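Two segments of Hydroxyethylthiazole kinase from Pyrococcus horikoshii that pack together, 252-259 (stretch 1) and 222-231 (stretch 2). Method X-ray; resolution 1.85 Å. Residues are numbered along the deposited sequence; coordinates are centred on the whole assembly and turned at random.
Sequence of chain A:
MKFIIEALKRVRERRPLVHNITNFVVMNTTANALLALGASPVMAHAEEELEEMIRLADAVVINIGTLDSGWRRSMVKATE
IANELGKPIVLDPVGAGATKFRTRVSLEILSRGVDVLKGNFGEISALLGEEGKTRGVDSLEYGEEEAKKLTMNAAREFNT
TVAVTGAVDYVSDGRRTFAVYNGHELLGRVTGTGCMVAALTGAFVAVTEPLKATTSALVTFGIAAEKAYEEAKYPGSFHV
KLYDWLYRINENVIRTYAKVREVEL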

# COMPACT_ATOMS: atom_id res chain seq x y z
N ASN A 252 21.44 -16.01 -17.93
CA ASN A 252 21.64 -15.46 -19.27
C ASN A 252 21.40 -13.95 -19.32
O ASN A 252 22.17 -13.22 -19.94
CB ASN A 252 20.72 -16.15 -20.28
CG ASN A 252 21.05 -15.76 -21.72
OD1 ASN A 252 22.08 -16.17 -22.26
ND2 ASN A 252 20.20 -14.96 -22.33
N VAL A 253 20.34 -13.50 -18.67
CA VAL A 253 20.02 -12.07 -18.66
C VAL A 253 21.12 -11.28 -17.96
O VAL A 253 21.53 -10.22 -18.44
CB VAL A 253 18.66 -11.80 -17.97
CG1 VAL A 253 18.34 -10.31 -18.01
CG2 VAL A 253 17.57 -12.60 -18.67
N ILE A 254 21.61 -11.79 -16.84
CA ILE A 254 22.67 -11.11 -16.10
C ILE A 254 23.93 -11.06 -16.96
O ILE A 254 24.60 -10.03 -17.06
CB ILE A 254 22.98 -11.83 -14.78
CG1 ILE A 254 21.79 -11.69 -13.83
CG2 ILE A 254 24.24 -11.26 -14.15
CD1 ILE A 254 21.93 -12.44 -12.52
N ARG A 255 24.25 -12.18 -17.60
CA ARG A 255 25.43 -12.27 -18.46
C ARG A 255 25.39 -11.26 -19.60
O ARG A 255 26.40 -10.64 -19.93
CB ARG A 255 25.55 -13.69 -19.03
CG ARG A 255 26.46 -13.81 -20.23
CD ARG A 255 26.68 -15.28 -20.57
NE ARG A 255 27.18 -15.98 -19.40
CZ ARG A 255 26.58 -17.01 -18.82
NH1 ARG A 255 25.44 -17.48 -19.30
NH2 ARG A 255 27.11 -17.57 -17.74
N THR A 256 24.22 -11.10 -20.20
CA THR A 256 24.05 -10.20 -21.33
C THR A 256 23.75 -8.73 -21.00
O THR A 256 24.04 -7.85 -21.81
CB THR A 256 22.95 -10.72 -22.28
OG1 THR A 256 21.75 -10.97 -21.54
CG2 THR A 256 23.39 -12.01 -22.96
N TYR A 257 23.19 -8.46 -19.82
CA TYR A 257 22.85 -7.09 -19.45
C TYR A 257 23.68 -6.41 -18.36
O TYR A 257 23.72 -5.19 -18.28
CB TYR A 257 21.38 -6.99 -19.02
CG TYR A 257 20.39 -6.90 -20.16
CD1 TYR A 257 20.00 -8.03 -20.87
CD2 TYR A 257 19.84 -5.67 -20.53
CE1 TYR A 257 19.08 -7.95 -21.91
CE2 TYR A 257 18.92 -5.57 -21.57
CZ TYR A 257 18.54 -6.72 -22.25
OH TYR A 257 17.62 -6.63 -23.27
N ALA A 258 24.33 -7.20 -17.50
CA ALA A 258 25.11 -6.63 -16.41
C ALA A 258 26.17 -5.62 -16.83
O ALA A 258 26.96 -5.86 -17.75
CB ALA A 258 25.75 -7.75 -15.59
N LYS A 259 26.17 -4.47 -16.16
CA LYS A 259 27.14 -3.41 -16.39
C LYS A 259 27.68 -3.06 -15.01
O LYS A 259 27.12 -2.22 -14.30
CB LYS A 259 26.47 -2.17 -17.00
CG LYS A 259 25.78 -2.42 -18.33
CD LYS A 259 25.30 -1.10 -18.94
CE LYS A 259 24.54 -1.32 -20.23
NZ LYS A 259 25.31 -2.13 -21.21
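Stretch 2 (222-231) GIAAEKAYEE

How does stretch 2 lie on stretch 1? Stretch 2 is helical from Gly-222 onward, continuing a helix that begins earlier in the chain, and it crosses the last turn and a half of another helix, residues 252-257, almost at right angles. The N-to-C directions differ by 89°, and the axes come no closer than 10.8 Å. The contact is a compact patch, with 380 Å² of surface buried, both sides summed. The backbones are nearest at Tyr-257 and Ile-223, whose CA atoms lie 6.5 Å apart. Just beyond, Ala-258 leaves helical phi/psi, although its N still bonds to Ile-254 O at 2.9 Å.

Which bump fills which hollow? The side chain of Tyr-257 is the knob, and Ile-223, Glu-226, Lys-227 and Glu-230 form the hole. These four follow the i, i+3, i+4, i+7 spacing that brings residues to one side of a helix, so the aromatic ring settles among them. Chi1 of Tyr-257 is -81° (m), and its CA-to-CB bond points toward stretch 2. Lys-227 CD covers one face of the ring, 3.9 Å from the centroid of Tyr-257 and 23° off the normal, a CH-pi contact. At the ring edge, Glu-226 OE1 comes within 3.7 Å of Tyr-257 CD2.

What holds the tip of the knob? Tyr-257 OH donates a short hydrogen bond of 2.6 Å to Glu-230 OE2 and accepts one of 3.2 Å from Lys-227 NZ. The CA-to-CB bond of Lys-227 points sideways, but chi1 to chi3 all lie in the m well, and the folded chain brings its end nearer to stretch 1. The same NZ of Lys-227 forms a salt bridge with Glu-230 OE1 at 2.9 Å, so the ammonium, carboxylate and phenol groups are joined in a compact polar cluster at the far end of the ring.

What does Ile-223 press against? It is the bump in the other direction, with its CA-to-CB bond pointing toward stretch 1 and an extended chi2 of 179° (t). Ile-223 CG2 touches Val-253 CG1 at 3.7 Å and Tyr-257 CB at 3.8 Å. Ile-223 CD1 reaches Ile-254 CA at 4.0 Å, Ala-258 N at 3.7 Å and Ala-258 CB at 4.2 Å. One isoleucine thus meets four residues around the end of the helix, and its apolar packing adjoins the tyrosine whose hydroxyl is held by polar groups.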

# COMPACT_ATOMS: atom_id res chain seq x y z
N GLY A 222 18.72 -3.10 -11.25
CA GLY A 222 19.01 -2.20 -12.35
C GLY A 222 18.66 -2.84 -13.68
O GLY A 222 18.13 -2.18 -14.58
N ILE A 223 18.98 -4.12 -13.82
CA ILE A 223 18.67 -4.86 -15.04
C ILE A 223 17.16 -5.03 -15.17
O ILE A 223 16.61 -4.91 -16.27
CB ILE A 223 19.34 -6.26 -15.04
CG1 ILE A 223 20.87 -6.10 -15.07
CG2 ILE A 223 18.85 -7.07 -16.24
CD1 ILE A 223 21.63 -7.42 -15.04
N ALA A 224 16.49 -5.30 -14.06
CA ALA A 224 15.04 -5.47 -14.08
C ALA A 224 14.40 -4.18 -14.58
O ALA A 224 13.41 -4.21 -15.33
CB ALA A 224 14.51 -5.82 -12.68
N ALA A 225 14.98 -3.05 -14.18
CA ALA A 225 14.47 -1.74 -14.59
C ALA A 225 14.62 -1.56 -16.10
O ALA A 225 13.71 -1.07 -16.78
CB ALA A 225 15.21 -0.64 -13.84
N GLU A 226 15.78 -1.95 -16.64
CA GLU A 226 16.02 -1.84 -18.07
C GLU A 226 15.06 -2.73 -18.84
O GLU A 226 14.48 -2.30 -19.84
CB GLU A 226 17.47 -2.24 -18.39
CG GLU A 226 18.50 -1.24 -17.88
CD GLU A 226 19.92 -1.75 -18.01
OE1 GLU A 226 20.25 -2.35 -19.05
OE2 GLU A 226 20.72 -1.54 -17.06
N LYS A 227 14.88 -3.96 -18.37
CA LYS A 227 13.98 -4.91 -19.02
C LYS A 227 12.53 -4.45 -18.94
O LYS A 227 11.76 -4.64 -19.88
CB LYS A 227 14.12 -6.29 -18.36
CG LYS A 227 15.49 -6.93 -18.53
CD LYS A 227 15.82 -7.17 -20.00
CE LYS A 227 14.91 -8.21 -20.63
NZ LYS A 227 15.20 -8.39 -22.08
N ALA A 228 12.16 -3.86 -17.81
CA ALA A 228 10.79 -3.39 -17.65
C ALA A 228 10.51 -2.26 -18.63
O ALA A 228 9.45 -2.21 -19.26
CB ALA A 228 10.56 -2.91 -16.21
N TYR A 229 11.47 -1.35 -18.78
CA TYR A 229 11.27 -0.24 -19.70
C TYR A 229 11.12 -0.72 -21.14
O TYR A 229 10.37 -0.14 -21.92
CB TYR A 229 12.44 0.76 -19.61
CG TYR A 229 12.16 2.04 -20.35
CD1 TYR A 229 11.29 2.99 -19.83
CD2 TYR A 229 12.73 2.28 -21.61
CE1 TYR A 229 10.97 4.15 -20.54
CE2 TYR A 229 12.43 3.44 -22.32
CZ TYR A 229 11.55 4.36 -21.78
OH TYR A 229 11.24 5.50 -22.49
N GLU A 230 11.82 -1.80 -21.49
CA GLU A 230 11.73 -2.34 -22.85
C GLU A 230 10.28 -2.70 -23.16
O GLU A 230 9.84 -2.59 -24.31
CB GLU A 230 12.61 -3.58 -23.00
CG GLU A 230 14.08 -3.35 -22.70
CD GLU A 230 14.92 -4.60 -22.91
OE1 GLU A 230 14.35 -5.71 -22.92
OE2 GLU A 230 16.16 -4.47 -23.04
N GLU A 231 9.56 -3.14 -22.13
CA GLU A 231 8.16 -3.55 -22.28
C GLU A 231 7.12 -2.49 -21.93
O GLU A 231 5.98 -2.57 -22.39
CB GLU A 231 7.88 -4.78 -21.41
CG GLU A 231 8.46 -6.08 -21.91
CD GLU A 231 7.90 -7.26 -21.15
OE1 GLU A 231 8.38 -7.55 -20.03
OE2 GLU A 231 6.96 -7.89 -21.67